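Local coordinates for carbon monoxide dehydrogenase (Thermococcus sp. AM4, PDB 6T7J), which catalyses the oxidation of carbon monoxide to carbon dioxide with a ferredoxin-type electron acceptor, probably at its cluster C, which lacks nickel in this crystal, at residues E30-A35 and V349-C354; F417-I422 and L529-A534. All blocks are in the same frame, centred on the assembly; numbering follows the deposited sequence.

Overall arrangement
Interactions 1 and 2 lie on opposite sides of the chain's centre, with their centres about 25 Å and about 16 Å from it; these centres are 41 Å apart and the nearest atoms about 29 Å apart. Each uses a helix that joins two strands of a parallel six-stranded sheet, one sheet per contact. The preceding strand-to-helix loops carry Cys343, ahead of helix 347-352, and Cys522, ahead of helix 525-538, and both cysteines line the pocket of the broken Fe4S4 cluster. Neither contact includes a residue of that pocket. Interaction 1 packs the loop between helices 20-30 and 35-42 on helix 347-352, whereas interaction 2 packs helix 419-425 on a helix of the other sheet.

Interaction 1. Residues E30-A35 and V349-C354; sequences EGIKTA and VDVAQC
The flat group in this contact is the backbone carbonyl of Lys33, and Val351 meets it at the oxygen end: CG2 of Val351 stands 4.0 Å from Lys33 O, beyond the oxygen and tilted out of the peptide plane, without covering either face. No aromatic ring takes part across the two segments. The rest is aliphatic packing centred on Ile32, whose two branches reach different partners. Its CG2 methyl rests against the fork of Val351, touching both methyls, with Ile32 CG2 3.7 Å from Val351 CG2 and 4.0 Å from Val351 CG1, and the two side chains cross at about a right angle. The longer branch is fully extended (chi2 175°), which carries Ile32 CD1 to within 3.7 Å of Cys354 CB. The thiol lies more loosely alongside, Cys354 SG being 4.2 Å from Ile32 CG1. An alanine in place of Ile32 would lack both branches and is likely to open a gap beside Val351 and leave Cys354 CB without its methyl neighbour.

Ile32 belongs to the short connection between helices 20-30 and 35-42. Gly31, with positive phi, closes the first helix in a Schellman motif, and Thr34 caps the second through a bond from Trp36 N to its OG1. Val351 also packs on Glu326, Ile329 and Ile330 of helix 325-330, and Glu326 OE1 accepts from Ala35 N. Lys33 turns away to a salt bridge with Glu41, and Asp350 pairs with Lys74 of the second subunit. The side-chain contacts are apolar, with no polar bond between the segments, so adhesion probably comes from close packing and burial, while these charged ends pair with residues outside the two segments.

Interaction 2. Residues F417-I422 and L529-A534; sequences FSVEAI and LIALGA
Val419 holds CG1 anti to its backbone nitrogen (chi1 -179°) and thereby presents both methyls to helix 525-538, where Ile530 likewise sets CG2 opposite its own nitrogen. That methyl of Ile530 fits against the fork of the valine: Ile530 CG2 lies 4.1 Å from Val419 CG1 and equally far from Val419 CG2, with the two side chains crossing at about a right angle. The CG1 arm of Ile530, anti to the carbonyl carbon, leads away from the contact. Next along the helix, Ala531 receives the second valine methyl, its CB standing 4.3 Å from Val419 CG2 and its backbone N 4.1 Å from the same methyl. The valine thus spans two consecutive residues of the opposing helix in a small contact, apolar between the side chains, near the surface.

Val419 opens helix 419-425. Directly before it, Ser418 is the N-cap, and its OG accepts from Ala421 N at 3.3 Å (N-H...O angle 161°) while also bonding Pro245 O, which ties the helix start to another part of the chain.

Arg527, about one turn before Ile530 and Ala531 on helix 525-538, also touches Val419, and Ile530 rests on Met232 of the long helix 212-242. Phe417 bonds through its backbone to His518 in edge strand 516-518, and helix 525-538 runs on from that strand to 548-552 as a beta-alpha-beta crossover of the parallel sheet.

Interaction 1. Residues E30-A35 and V349-C354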
loop_
_atom_site.group_PDB
_atom_site.type_symbol
_atom_site.label_atom_id
_atom_site.label_comp_id
_atom_site.label_asym_id
_atom_site.label_seq_id
_atom_site.Cartn_x
_atom_site.Cartn_y
_atom_site.Cartn_z
ATOM N N GLU A 30 -36.876 10.321 11.424
ATOM C CA GLU A 30 -36.194 10.050 12.682
ATOM C C GLU A 30 -34.928 10.878 12.861
ATOM O O GLU A 30 -34.328 10.836 13.941
ATOM C CB GLU A 30 -35.847 8.562 12.789
ATOM C CG GLU A 30 -36.870 7.741 13.556
ATOM C CD GLU A 30 -36.885 6.290 13.122
ATOM O OE1 GLU A 30 -37.931 5.831 12.618
ATOM O OE2 GLU A 30 -35.851 5.610 13.286
ATOM N N GLY A 31 -34.511 11.622 11.839
ATOM C CA GLY A 31 -33.303 12.415 11.939
ATOM C C GLY A 31 -32.024 11.615 11.857
ATOM O O GLY A 31 -31.030 11.983 12.491
ATOM N N ILE A 32 -32.021 10.528 11.093
ATOM C CA ILE A 32 -30.871 9.641 10.966
ATOM C C ILE A 32 -30.298 9.810 9.565
ATOM O O ILE A 32 -31.006 9.610 8.570
ATOM C CB ILE A 32 -31.253 8.178 11.237
ATOM C CG1 ILE A 32 -31.680 8.005 12.696
ATOM C CG2 ILE A 32 -30.095 7.255 10.902
ATOM C CD1 ILE A 32 -32.200 6.622 13.022
ATOM N N LYS A 33 -29.020 10.174 9.490
ATOM C CA LYS A 33 -28.365 10.392 8.207
ATOM C C LYS A 33 -27.961 9.064 7.581
ATOM O O LYS A 33 -27.415 8.187 8.257
ATOM C CB LYS A 33 -27.135 11.283 8.376
ATOM C CG LYS A 33 -27.421 12.656 8.962
ATOM C CD LYS A 33 -26.243 13.598 8.746
ATOM C CE LYS A 33 -26.348 14.833 9.625
ATOM N NZ LYS A 33 -25.322 15.853 9.279
ATOM N N THR A 34 -28.231 8.918 6.289
ATOM C CA THR A 34 -27.761 7.788 5.503
ATOM C C THR A 34 -26.619 8.242 4.599
ATOM O O THR A 34 -26.199 9.403 4.620
ATOM C CB THR A 34 -28.901 7.177 4.685
ATOM O OG1 THR A 34 -29.128 7.962 3.508
ATOM C CG2 THR A 34 -30.178 7.115 5.510
ATOM N N ALA A 35 -26.111 7.306 3.794
ATOM C CA ALA A 35 -25.027 7.636 2.874
ATOM C C ALA A 35 -25.450 8.690 1.858
ATOM O O ALA A 35 -24.623 9.496 1.418
ATOM C CB ALA A 35 -24.538 6.373 2.162
ATOM N N VAL A 349 -22.697 2.146 13.043
ATOM C CA VAL A 349 -22.708 2.279 14.495
ATOM C C VAL A 349 -23.609 3.437 14.905
ATOM O O VAL A 349 -24.527 3.269 15.717
ATOM C CB VAL A 349 -21.277 2.447 15.036
ATOM C CG1 VAL A 349 -21.308 2.972 16.461
ATOM C CG2 VAL A 349 -20.544 1.120 14.977
ATOM N N ASP A 350 -23.380 4.616 14.320
ATOM C CA ASP A 350 -24.226 5.778 14.585
ATOM C C ASP A 350 -25.700 5.423 14.482
ATOM O O ASP A 350 -26.462 5.584 15.441
ATOM C CB ASP A 350 -23.890 6.898 13.610
ATOM C CG ASP A 350 -22.664 7.639 14.005
ATOM O OD1 ASP A 350 -22.520 8.063 15.167
ATOM O OD2 ASP A 350 -21.810 7.770 13.138
ATOM N N VAL A 351 -26.106 4.907 13.318
ATOM C CA VAL A 351 -27.498 4.515 13.105
ATOM C C VAL A 351 -27.947 3.546 14.191
ATOM O O VAL A 351 -29.012 3.715 14.802
ATOM C CB VAL A 351 -27.668 3.912 11.699
ATOM C CG1 VAL A 351 -29.098 3.449 11.481
ATOM C CG2 VAL A 351 -27.261 4.923 10.642
ATOM N N ALA A 352 -27.119 2.536 14.478
ATOM C CA ALA A 352 -27.513 1.525 15.453
ATOM C C ALA A 352 -27.694 2.111 16.843
ATOM O O ALA A 352 -28.416 1.529 17.660
ATOM C CB ALA A 352 -26.486 0.393 15.500
ATOM N N GLN A 353 -27.065 3.252 17.128
ATOM C CA GLN A 353 -27.210 3.857 18.443
ATOM C C GLN A 353 -28.548 4.560 18.623
ATOM O O GLN A 353 -28.881 4.939 19.750
ATOM C CB GLN A 353 -26.059 4.830 18.706
ATOM C CG GLN A 353 -24.895 4.184 19.444
ATOM C CD GLN A 353 -23.609 4.980 19.335
ATOM O OE1 GLN A 353 -23.479 5.860 18.486
ATOM N NE2 GLN A 353 -22.650 4.672 20.200
ATOM N N CYS A 354 -29.322 4.736 17.555
ATOM C CA CYS A 354 -30.675 5.258 17.688
ATOM C C CYS A 354 -31.709 4.146 17.810
ATOM O O CYS A 354 -32.911 4.429 17.813
ATOM C CB CYS A 354 -31.006 6.176 16.509
ATOM S SG CYS A 354 -30.145 7.766 16.558
#

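Interaction 2. Residues F417-I422 and L529-A534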
loop_
_atom_site.group_PDB
_atom_site.type_symbol
_atom_site.label_atom_id
_atom_site.label_comp_id
_atom_site.label_asym_id
_atom_site.label_seq_id
_atom_site.Cartn_x
_atom_site.Cartn_y
_atom_site.Cartn_z
ATOM N N PHE A 417 -24.585 -20.908 -8.630
ATOM C CA PHE A 417 -24.102 -21.347 -9.939
ATOM C C PHE A 417 -22.590 -21.156 -10.005
ATOM O O PHE A 417 -22.073 -20.221 -10.617
ATOM C CB PHE A 417 -24.818 -20.596 -11.059
ATOM C CG PHE A 417 -26.260 -20.980 -11.213
ATOM C CD1 PHE A 417 -26.611 -22.211 -11.745
ATOM C CD2 PHE A 417 -27.266 -20.114 -10.819
ATOM C CE1 PHE A 417 -27.939 -22.569 -11.884
ATOM C CE2 PHE A 417 -28.595 -20.466 -10.955
ATOM C CZ PHE A 417 -28.932 -21.696 -11.488
ATOM N N SER A 418 -21.874 -22.067 -9.354
ATOM C CA SER A 418 -20.438 -22.155 -9.552
ATOM C C SER A 418 -20.143 -22.774 -10.919
ATOM O O SER A 418 -21.037 -23.262 -11.615
ATOM C CB SER A 418 -19.791 -22.976 -8.437
ATOM O OG SER A 418 -20.303 -24.298 -8.418
ATOM N N VAL A 419 -18.865 -22.746 -11.307
ATOM C CA VAL A 419 -18.471 -23.340 -12.581
ATOM C C VAL A 419 -18.792 -24.830 -12.594
ATOM O O VAL A 419 -19.258 -25.375 -13.603
ATOM C CB VAL A 419 -16.979 -23.079 -12.856
ATOM C CG1 VAL A 419 -16.575 -23.682 -14.191
ATOM C CG2 VAL A 419 -16.691 -21.586 -12.834
ATOM N N GLU A 420 -18.561 -25.506 -11.467
ATOM C CA GLU A 420 -18.907 -26.920 -11.367
ATOM C C GLU A 420 -20.406 -27.131 -11.528
ATOM O O GLU A 420 -20.840 -28.042 -12.244
ATOM C CB GLU A 420 -18.422 -27.482 -10.031
ATOM C CG GLU A 420 -16.912 -27.634 -9.930
ATOM C CD GLU A 420 -16.225 -26.358 -9.479
ATOM O OE1 GLU A 420 -14.977 -26.300 -9.543
ATOM O OE2 GLU A 420 -16.929 -25.416 -9.062
ATOM N N ALA A 421 -21.215 -26.292 -10.874
ATOM C CA ALA A 421 -22.664 -26.415 -10.993
ATOM C C ALA A 421 -23.123 -26.158 -12.422
ATOM O O ALA A 421 -24.025 -26.840 -12.925
ATOM C CB ALA A 421 -23.354 -25.453 -10.028
ATOM N N ILE A 422 -22.510 -25.183 -13.094
ATOM C CA ILE A 422 -22.880 -24.884 -14.473
ATOM C C ILE A 422 -22.535 -26.052 -15.388
ATOM O O ILE A 422 -23.339 -26.444 -16.242
ATOM C CB ILE A 422 -22.203 -23.580 -14.935
ATOM C CG1 ILE A 422 -22.760 -22.388 -14.157
ATOM C CG2 ILE A 422 -22.396 -23.377 -16.431
ATOM C CD1 ILE A 422 -21.842 -21.190 -14.143
ATOM N N LEU A 529 -13.379 -15.952 -14.173
ATOM C CA LEU A 529 -12.114 -16.164 -14.868
ATOM C C LEU A 529 -11.904 -17.631 -15.214
ATOM O O LEU A 529 -11.306 -17.943 -16.251
ATOM C CB LEU A 529 -10.950 -15.650 -14.019
ATOM C CG LEU A 529 -10.817 -14.131 -13.903
ATOM C CD1 LEU A 529 -9.484 -13.761 -13.268
ATOM C CD2 LEU A 529 -10.971 -13.469 -15.263
ATOM N N ILE A 530 -12.385 -18.542 -14.368
ATOM C CA ILE A 530 -12.313 -19.958 -14.706
ATOM C C ILE A 530 -13.226 -20.260 -15.887
ATOM O O ILE A 530 -12.803 -20.874 -16.875
ATOM C CB ILE A 530 -12.657 -20.827 -13.483
ATOM C CG1 ILE A 530 -11.588 -20.661 -12.403
ATOM C CG2 ILE A 530 -12.761 -22.291 -13.883
ATOM C CD1 ILE A 530 -10.199 -21.060 -12.864
ATOM N N ALA A 531 -14.477 -19.792 -15.819
ATOM C CA ALA A 531 -15.454 -20.090 -16.862
ATOM C C ALA A 531 -14.927 -19.690 -18.234
ATOM O O ALA A 531 -14.756 -20.534 -19.123
ATOM C CB ALA A 531 -16.775 -19.382 -16.558
ATOM N N LEU A 532 -14.642 -18.396 -18.409
ATOM C CA LEU A 532 -14.016 -17.926 -19.639
ATOM C C LEU A 532 -12.787 -18.760 -19.977
ATOM O O LEU A 532 -12.637 -19.239 -21.108
ATOM C CB LEU A 532 -13.647 -16.448 -19.503
ATOM C CG LEU A 532 -14.803 -15.503 -19.170
ATOM C CD1 LEU A 532 -14.285 -14.143 -18.727
ATOM C CD2 LEU A 532 -15.740 -15.367 -20.364
ATOM N N GLY A 533 -11.919 -18.984 -18.984
ATOM C CA GLY A 533 -10.717 -19.764 -19.229
ATOM C C GLY A 533 -11.028 -21.140 -19.782
ATOM O O GLY A 533 -10.338 -21.629 -20.680
ATOM N N ALA A 534 -12.084 -21.773 -19.268
ATOM C CA ALA A 534 -12.521 -23.044 -19.831
ATOM C C ALA A 534 -12.994 -22.858 -21.266
ATOM O O ALA A 534 -12.525 -23.548 -22.181
ATOM C CB ALA A 534 -13.623 -23.654 -18.965
#